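Local coordinates for predicted ATPase of the ABC class (PDB 5D6A), which probably binds and hydrolyses ATP as an ABC-class ATPase, with the nucleotide held between the two subunits of a dimer, at residues Ile303-Gly308 with Thr341-Trp346; Cys310-Asn315 with Thr333-Ser338. All blocks are in the same frame, centred on the assembly; numbering follows the deposited sequence.

Interaction 1. Residues Ile303-Gly308 with Thr341-Trp346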
loop_
_atom_site.group_PDB
_atom_site.type_symbol
_atom_site.label_atom_id
_atom_site.label_comp_id
_atom_site.label_asym_id
_atom_site.label_seq_id
_atom_site.Cartn_x
_atom_site.Cartn_y
_atom_site.Cartn_z
ATOM N N ILE A 303 -9.310 -5.762 -12.168
ATOM C CA ILE A 303 -10.093 -4.852 -11.361
ATOM C C ILE A 303 -10.373 -5.491 -10.010
ATOM O O ILE A 303 -10.545 -6.704 -9.903
ATOM C CB ILE A 303 -11.405 -4.439 -12.068
ATOM C CG1 ILE A 303 -12.325 -5.643 -12.291
ATOM C CG2 ILE A 303 -11.095 -3.772 -13.402
ATOM C CD1 ILE A 303 -13.630 -5.288 -12.973
ATOM N N ARG A 304 -10.391 -4.653 -8.982
ATOM C CA ARG A 304 -10.638 -5.084 -7.618
ATOM C C ARG A 304 -11.375 -3.962 -6.912
ATOM O O ARG A 304 -11.689 -2.937 -7.523
ATOM C CB ARG A 304 -9.318 -5.387 -6.904
ATOM C CG ARG A 304 -8.355 -4.208 -6.835
ATOM C CD ARG A 304 -7.062 -4.585 -6.131
ATOM N NE ARG A 304 -7.289 -4.990 -4.745
ATOM C CZ ARG A 304 -6.351 -5.485 -3.941
ATOM N NH1 ARG A 304 -6.662 -5.827 -2.698
ATOM N NH2 ARG A 304 -5.101 -5.650 -4.373
ATOM N N ALA A 305 -11.649 -4.149 -5.628
ATOM C CA ALA A 305 -12.342 -3.132 -4.859
ATOM C C ALA A 305 -11.351 -2.118 -4.298
ATOM O O ALA A 305 -10.291 -2.485 -3.797
ATOM C CB ALA A 305 -13.133 -3.775 -3.732
ATOM N N GLU A 306 -11.696 -0.841 -4.424
ATOM C CA GLU A 306 -10.904 0.256 -3.873
ATOM C C GLU A 306 -11.724 0.999 -2.845
ATOM O O GLU A 306 -12.929 1.178 -3.002
ATOM C CB GLU A 306 -10.434 1.238 -4.948
ATOM C CG GLU A 306 -9.064 0.933 -5.516
ATOM C CD GLU A 306 -8.608 1.974 -6.524
ATOM O OE1 GLU A 306 -7.699 2.771 -6.199
ATOM O OE2 GLU A 306 -9.183 2.021 -7.633
ATOM N N GLU A 307 -11.058 1.431 -1.789
ATOM C CA GLU A 307 -11.705 2.160 -0.732
ATOM C C GLU A 307 -11.151 3.575 -0.776
ATOM O O GLU A 307 -9.937 3.768 -0.866
ATOM C CB GLU A 307 -11.381 1.504 0.616
ATOM C CG GLU A 307 -12.236 1.961 1.794
ATOM C CD GLU A 307 -13.667 1.441 1.740
ATOM O OE1 GLU A 307 -14.025 0.722 0.777
ATOM O OE2 GLU A 307 -14.435 1.744 2.678
ATOM N N GLY A 308 -12.041 4.559 -0.764
ATOM C CA GLY A 308 -11.637 5.960 -0.732
ATOM C C GLY A 308 -11.233 6.648 -2.023
ATOM O O GLY A 308 -10.934 7.841 -2.005
ATOM N N THR A 341 -19.120 0.347 -5.567
ATOM C CA THR A 341 -19.161 1.530 -6.406
ATOM C C THR A 341 -17.834 1.723 -7.122
ATOM O O THR A 341 -17.806 1.996 -8.320
ATOM C CB THR A 341 -19.465 2.785 -5.575
ATOM O OG1 THR A 341 -20.707 2.611 -4.880
ATOM C CG2 THR A 341 -19.550 4.011 -6.459
ATOM N N SER A 342 -16.738 1.575 -6.386
ATOM C CA SER A 342 -15.411 1.746 -6.961
ATOM C C SER A 342 -15.099 0.670 -7.983
ATOM O O SER A 342 -14.457 0.940 -8.993
ATOM C CB SER A 342 -14.337 1.732 -5.872
ATOM O OG SER A 342 -14.369 0.518 -5.151
ATOM N N GLN A 343 -15.542 -0.553 -7.723
ATOM C CA GLN A 343 -15.263 -1.634 -8.653
ATOM C C GLN A 343 -16.093 -1.452 -9.920
ATOM O O GLN A 343 -15.597 -1.665 -11.024
ATOM C CB GLN A 343 -15.493 -3.003 -8.007
ATOM C CG GLN A 343 -14.934 -4.146 -8.844
ATOM C CD GLN A 343 -14.758 -5.439 -8.060
ATOM O OE1 GLN A 343 -15.339 -5.624 -6.989
ATOM N NE2 GLN A 343 -13.943 -6.343 -8.597
ATOM N N ALA A 344 -17.348 -1.036 -9.752
ATOM C CA ALA A 344 -18.237 -0.781 -10.886
ATOM C C ALA A 344 -17.648 0.335 -11.749
ATOM O O ALA A 344 -17.626 0.248 -12.982
ATOM C CB ALA A 344 -19.626 -0.397 -10.397
ATOM N N ALA A 345 -17.168 1.382 -11.083
ATOM C CA ALA A 345 -16.547 2.502 -11.764
ATOM C C ALA A 345 -15.329 2.016 -12.533
ATOM O O ALA A 345 -15.192 2.301 -13.718
ATOM C CB ALA A 345 -16.156 3.576 -10.766
ATOM N N TRP A 346 -14.461 1.261 -11.858
ATOM C CA TRP A 346 -13.245 0.728 -12.479
ATOM C C TRP A 346 -13.628 -0.047 -13.735
ATOM O O TRP A 346 -13.007 0.096 -14.790
ATOM C CB TRP A 346 -12.516 -0.233 -11.531
ATOM C CG TRP A 346 -11.064 -0.467 -11.882
ATOM C CD1 TRP A 346 -10.489 -0.397 -13.123
ATOM C CD2 TRP A 346 -10.032 -0.910 -10.994
ATOM N NE1 TRP A 346 -9.153 -0.701 -13.045
ATOM C CE2 TRP A 346 -8.849 -1.032 -11.752
ATOM C CE3 TRP A 346 -9.986 -1.185 -9.628
ATOM C CZ2 TRP A 346 -7.637 -1.421 -11.189
ATOM C CZ3 TRP A 346 -8.782 -1.574 -9.071
ATOM C CH2 TRP A 346 -7.626 -1.689 -9.850
#

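Interaction 2. Residues Cys310-Asn315 with Thr333-Ser338. With NA (sodium ion), chain B; ANP (phosphoaminophosphonic acid-adenylate ester), chain C.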
loop_
_atom_site.group_PDB
_atom_site.type_symbol
_atom_site.label_atom_id
_atom_site.label_comp_id
_atom_site.label_asym_id
_atom_site.label_seq_id
_atom_site.Cartn_x
_atom_site.Cartn_y
_atom_site.Cartn_z
ATOM N N CYS A 310 -11.443 8.455 -5.781
ATOM C CA CYS A 310 -12.323 9.446 -6.372
ATOM C C CYS A 310 -12.786 8.919 -7.726
ATOM O O CYS A 310 -12.113 8.089 -8.337
ATOM C CB CYS A 310 -11.600 10.779 -6.543
ATOM S SG CYS A 310 -10.165 10.717 -7.644
ATOM N N VAL A 311 -13.947 9.385 -8.171
ATOM C CA VAL A 311 -14.519 8.989 -9.459
ATOM C C VAL A 311 -15.072 10.251 -10.098
ATOM O O VAL A 311 -15.770 11.017 -9.436
ATOM C CB VAL A 311 -15.649 7.956 -9.291
ATOM C CG1 VAL A 311 -16.261 7.603 -10.641
ATOM C CG2 VAL A 311 -15.124 6.709 -8.594
ATOM N N HIS A 312 -14.770 10.467 -11.376
ATOM C CA HIS A 312 -15.193 11.697 -12.053
ATOM C C HIS A 312 -16.249 11.544 -13.153
ATOM O O HIS A 312 -16.018 10.886 -14.165
ATOM C CB HIS A 312 -13.975 12.400 -12.650
ATOM C CG HIS A 312 -12.941 12.788 -11.640
ATOM N ND1 HIS A 312 -13.105 13.854 -10.781
ATOM C CD2 HIS A 312 -11.714 12.280 -11.380
ATOM C CE1 HIS A 312 -12.030 13.974 -10.023
ATOM N NE2 HIS A 312 -11.170 13.032 -10.368
ATOM N N HIS A 313 -17.398 12.180 -12.934
ATOM C CA HIS A 313 -18.498 12.220 -13.896
ATOM C C HIS A 313 -18.602 10.985 -14.789
ATOM O O HIS A 313 -18.673 11.093 -16.015
ATOM C CB HIS A 313 -18.347 13.483 -14.743
ATOM C CG HIS A 313 -18.320 14.737 -13.928
ATOM N ND1 HIS A 313 -19.464 15.414 -13.566
ATOM C CD2 HIS A 313 -17.289 15.417 -13.374
ATOM C CE1 HIS A 313 -19.138 16.467 -12.839
ATOM N NE2 HIS A 313 -17.825 16.491 -12.706
ATOM N N LEU A 314 -18.636 9.821 -14.151
ATOM C CA LEU A 314 -18.706 8.543 -14.842
ATOM C C LEU A 314 -20.135 8.013 -14.828
ATOM O O LEU A 314 -20.841 8.157 -13.828
ATOM C CB LEU A 314 -17.776 7.553 -14.144
ATOM C CG LEU A 314 -17.548 6.182 -14.774
ATOM C CD1 LEU A 314 -16.901 6.319 -16.146
ATOM C CD2 LEU A 314 -16.672 5.342 -13.858
ATOM N N ASN A 315 -20.552 7.404 -15.937
ATOM C CA ASN A 315 -21.896 6.840 -16.067
ATOM C C ASN A 315 -21.893 5.384 -15.622
ATOM O O ASN A 315 -21.269 4.538 -16.260
ATOM C CB ASN A 315 -22.378 6.954 -17.521
ATOM C CG ASN A 315 -23.826 6.506 -17.709
ATOM O OD1 ASN A 315 -24.398 5.813 -16.870
ATOM N ND2 ASN A 315 -24.419 6.905 -18.825
ATOM N N THR A 333 -20.074 11.168 -9.448
ATOM C CA THR A 333 -18.844 11.842 -9.041
ATOM C C THR A 333 -18.695 11.776 -7.520
ATOM O O THR A 333 -19.675 11.931 -6.796
ATOM C CB THR A 333 -18.851 13.322 -9.483
ATOM O OG1 THR A 333 -18.973 13.400 -10.909
ATOM C CG2 THR A 333 -17.578 14.036 -9.047
ATOM N N THR A 334 -17.471 11.545 -7.044
ATOM C CA THR A 334 -17.202 11.466 -5.603
ATOM C C THR A 334 -15.704 11.518 -5.288
ATOM O O THR A 334 -14.870 11.349 -6.174
ATOM C CB THR A 334 -17.785 10.175 -4.993
ATOM O OG1 THR A 334 -17.597 10.179 -3.573
ATOM C CG2 THR A 334 -17.115 8.947 -5.585
ATOM N N GLN A 335 -15.384 11.756 -4.016
ATOM C CA GLN A 335 -14.001 11.813 -3.530
ATOM C C GLN A 335 -13.711 10.711 -2.500
ATOM O O GLN A 335 -12.616 10.651 -1.939
ATOM C CB GLN A 335 -13.716 13.194 -2.927
ATOM C CG GLN A 335 -13.565 14.307 -3.955
ATOM C CD GLN A 335 -12.273 14.194 -4.755
ATOM O OE1 GLN A 335 -11.245 13.759 -4.235
ATOM N NE2 GLN A 335 -12.318 14.605 -6.018
ATOM N N ASP A 336 -14.690 9.843 -2.268
ATOM C CA ASP A 336 -14.553 8.743 -1.314
ATOM C C ASP A 336 -15.523 7.637 -1.735
ATOM O O ASP A 336 -16.605 7.490 -1.170
ATOM C CB ASP A 336 -14.851 9.245 0.100
ATOM C CG ASP A 336 -14.512 8.226 1.176
ATOM O OD1 ASP A 336 -14.352 7.029 0.859
ATOM O OD2 ASP A 336 -14.410 8.631 2.353
ATOM N N ALA A 337 -15.113 6.861 -2.734
ATOM C CA ALA A 337 -15.950 5.806 -3.305
ATOM C C ALA A 337 -16.051 4.522 -2.488
ATOM O O ALA A 337 -15.084 4.070 -1.872
ATOM C CB ALA A 337 -15.472 5.476 -4.712
ATOM N N SER A 338 -17.244 3.935 -2.533
ATOM C CA SER A 338 -17.562 2.682 -1.854
ATOM C C SER A 338 -16.846 1.492 -2.512
ATOM O O SER A 338 -16.085 1.664 -3.458
ATOM C CB SER A 338 -19.084 2.470 -1.881
ATOM O OG SER A 338 -19.451 1.176 -1.444
HETATM NA NA NA B . -20.828 -0.810 -1.234
HETATM P PG ANP C . -19.093 -0.815 1.738
HETATM O O1G ANP C . -19.029 -1.146 3.207
HETATM O O2G ANP C . -17.774 -0.988 1.018
HETATM O O3G ANP C . -20.275 -1.456 1.053
HETATM P PB ANP C . -20.989 1.578 1.449
HETATM O O1B ANP C . -21.863 1.137 2.583
HETATM O O2B ANP C . -21.415 1.202 0.049
HETATM N N3B ANP C . -19.380 0.917 1.694
HETATM P PA ANP C . -19.662 3.995 2.045
HETATM O O1A ANP C . -19.830 4.354 3.497
HETATM O O2A ANP C . -18.416 3.262 1.615
HETATM O O3A ANP C . -20.956 3.185 1.537
HETATM O "O5'" ANP C . -19.751 5.336 1.170
HETATM C "C5'" ANP C . -20.840 6.234 1.328
HETATM C "C4'" ANP C . -20.438 7.625 0.856
HETATM O "O4'" ANP C . -21.290 8.586 1.484
HETATM C "C3'" ANP C . -19.011 8.000 1.230
HETATM O "O3'" ANP C . -18.417 8.787 0.187
HETATM C "C2'" ANP C . -19.151 8.798 2.506
HETATM O "O2'" ANP C . -18.162 9.828 2.601
HETATM C "C1'" ANP C . -20.566 9.367 2.435
HETATM N N9 ANP C . -21.249 9.317 3.750
HETATM C C8 ANP C . -21.293 8.269 4.602
HETATM N N7 ANP C . -22.007 8.590 5.712
HETATM C C5 ANP C . -22.432 9.859 5.573
HETATM C C6 ANP C . -23.232 10.813 6.375
HETATM N N6 ANP C . -23.732 10.457 7.579
HETATM N N1 ANP C . -23.446 12.048 5.863
HETATM C C2 ANP C . -22.954 12.419 4.661
HETATM N N3 ANP C . -22.218 11.593 3.887
HETATM C C4 ANP C . -21.932 10.329 4.280
#

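Interaction 1. Residues Ile303-Gly308 with Thr341-Trp346
I303 lays its CG2 methyl over one face of the W346 indole. The methyl sits 3.5 Å from the centroid of the five-membered ring of W346, 12° off the ring normal. This is a CH-pi contact, and I303 CG2 comes closest to W346 CD1. With chi1 at 63°, CG1 of I303 lies between its own backbone N and carbonyl carbon, and CG2 is left beside the N, where it meets the ring. The backbone follows: I303 CA stands 3.9 Å above the plane of the W346 ring. W346 CG is anti to its backbone N (chi1 -161°), which carries the indole from helix 339-352 to the loop.

R304 runs alongside the indole in the same direction. Its CG is 3.5 Å from W346 CZ3. E306 crosses W346 at about a right angle, with OE2 3.9 Å from CE3. The E306 carboxylate forms a salt bridge with R565, which also makes a cation-pi contact with W346.

Q343 passes the loop with its methylene groups. Its CG is 3.7 Å from R304 O. Its amide, which also packs on I303 and R304, is satisfied by S365 OG and A366 N, outside the two segments.

One turn before W346, S342 OG lies 2.7 Å from E306 O. The hydroxyl may donate there, but S338 O and G339 O, just before it in the sequence, are also within reach of its single proton.

The loop after strand 301-302 thus packs on helix 339-352, close to the subunit interface. The contact is mixed: an aliphatic and aromatic half at I303 and W346, and a polar half at E306 and S342. R565 serves both the carboxylate and the indole. Its positive charge would probably favour an ionised E306 even next to the ring.

Interaction 2. Residues Cys310-Asn315 with Thr333-Ser338
T333 OG1 sits over the centre of the H313 imidazole, 3.3 Å above the ring plane. The same oxygen accepts the backbone N-H of H313 (OG1 to N 2.8 Å, 140° at the hydrogen). T333 OG1 is beside its own backbone N (chi1 -60°), which turns it to this corner. H313 and L314 form a G1 beta bulge opposite F332, and H313 ND1 bonds to D331.

Before the bulge, V311 and T334 are an antiparallel hydrogen-bonded pair. V311 N gives to T334 O at 2.9 Å, and T334 N gives to V311 O at 3.0 Å. On the face of these two residues, V311 CG2 meets A337 CB at 4.1 Å. At the other end the Q335 amide packs on C310 CB, while H312 NE2 bonds to M566 O.

T334 OG1 accepts D336 N in an ST turn. The chain then reaches the nucleotide. D336 O accepts the ribose O3' of ANP at 2.6 Å, and S338 OG binds the sodium ion at 2.4 Å, which ANP O3G and O2B also hold. S338 stands at the N-cap position of helix 339-352, consistent with the signature-motif position in the composite nucleotide site of ABC ATPase dimers.

Overall arrangement
The centres of interactions 1 and 2 are about 10 Å apart. Helix 339-352 of interaction 1 starts right after 333-338, and V311 and L314 pack on it. The two meet at several places, including G308 N to A337 O (3.3 Å, a probable hydrogen bond) and A345 CB to V311 CG2 (4.0 Å). Interaction 2 reaches the ligand through D336 and S338. By nearest atoms, the A305 side chain is about 7 Å from ANP, and that of S342 about 8 Å from the sodium ion. F268, G270, K271 and T273 of the second subunit bond the same ANP, consistent with a P-loop there. A305, E307 and T341 also pack on that subunit, so both contacts lie at the dimer interface.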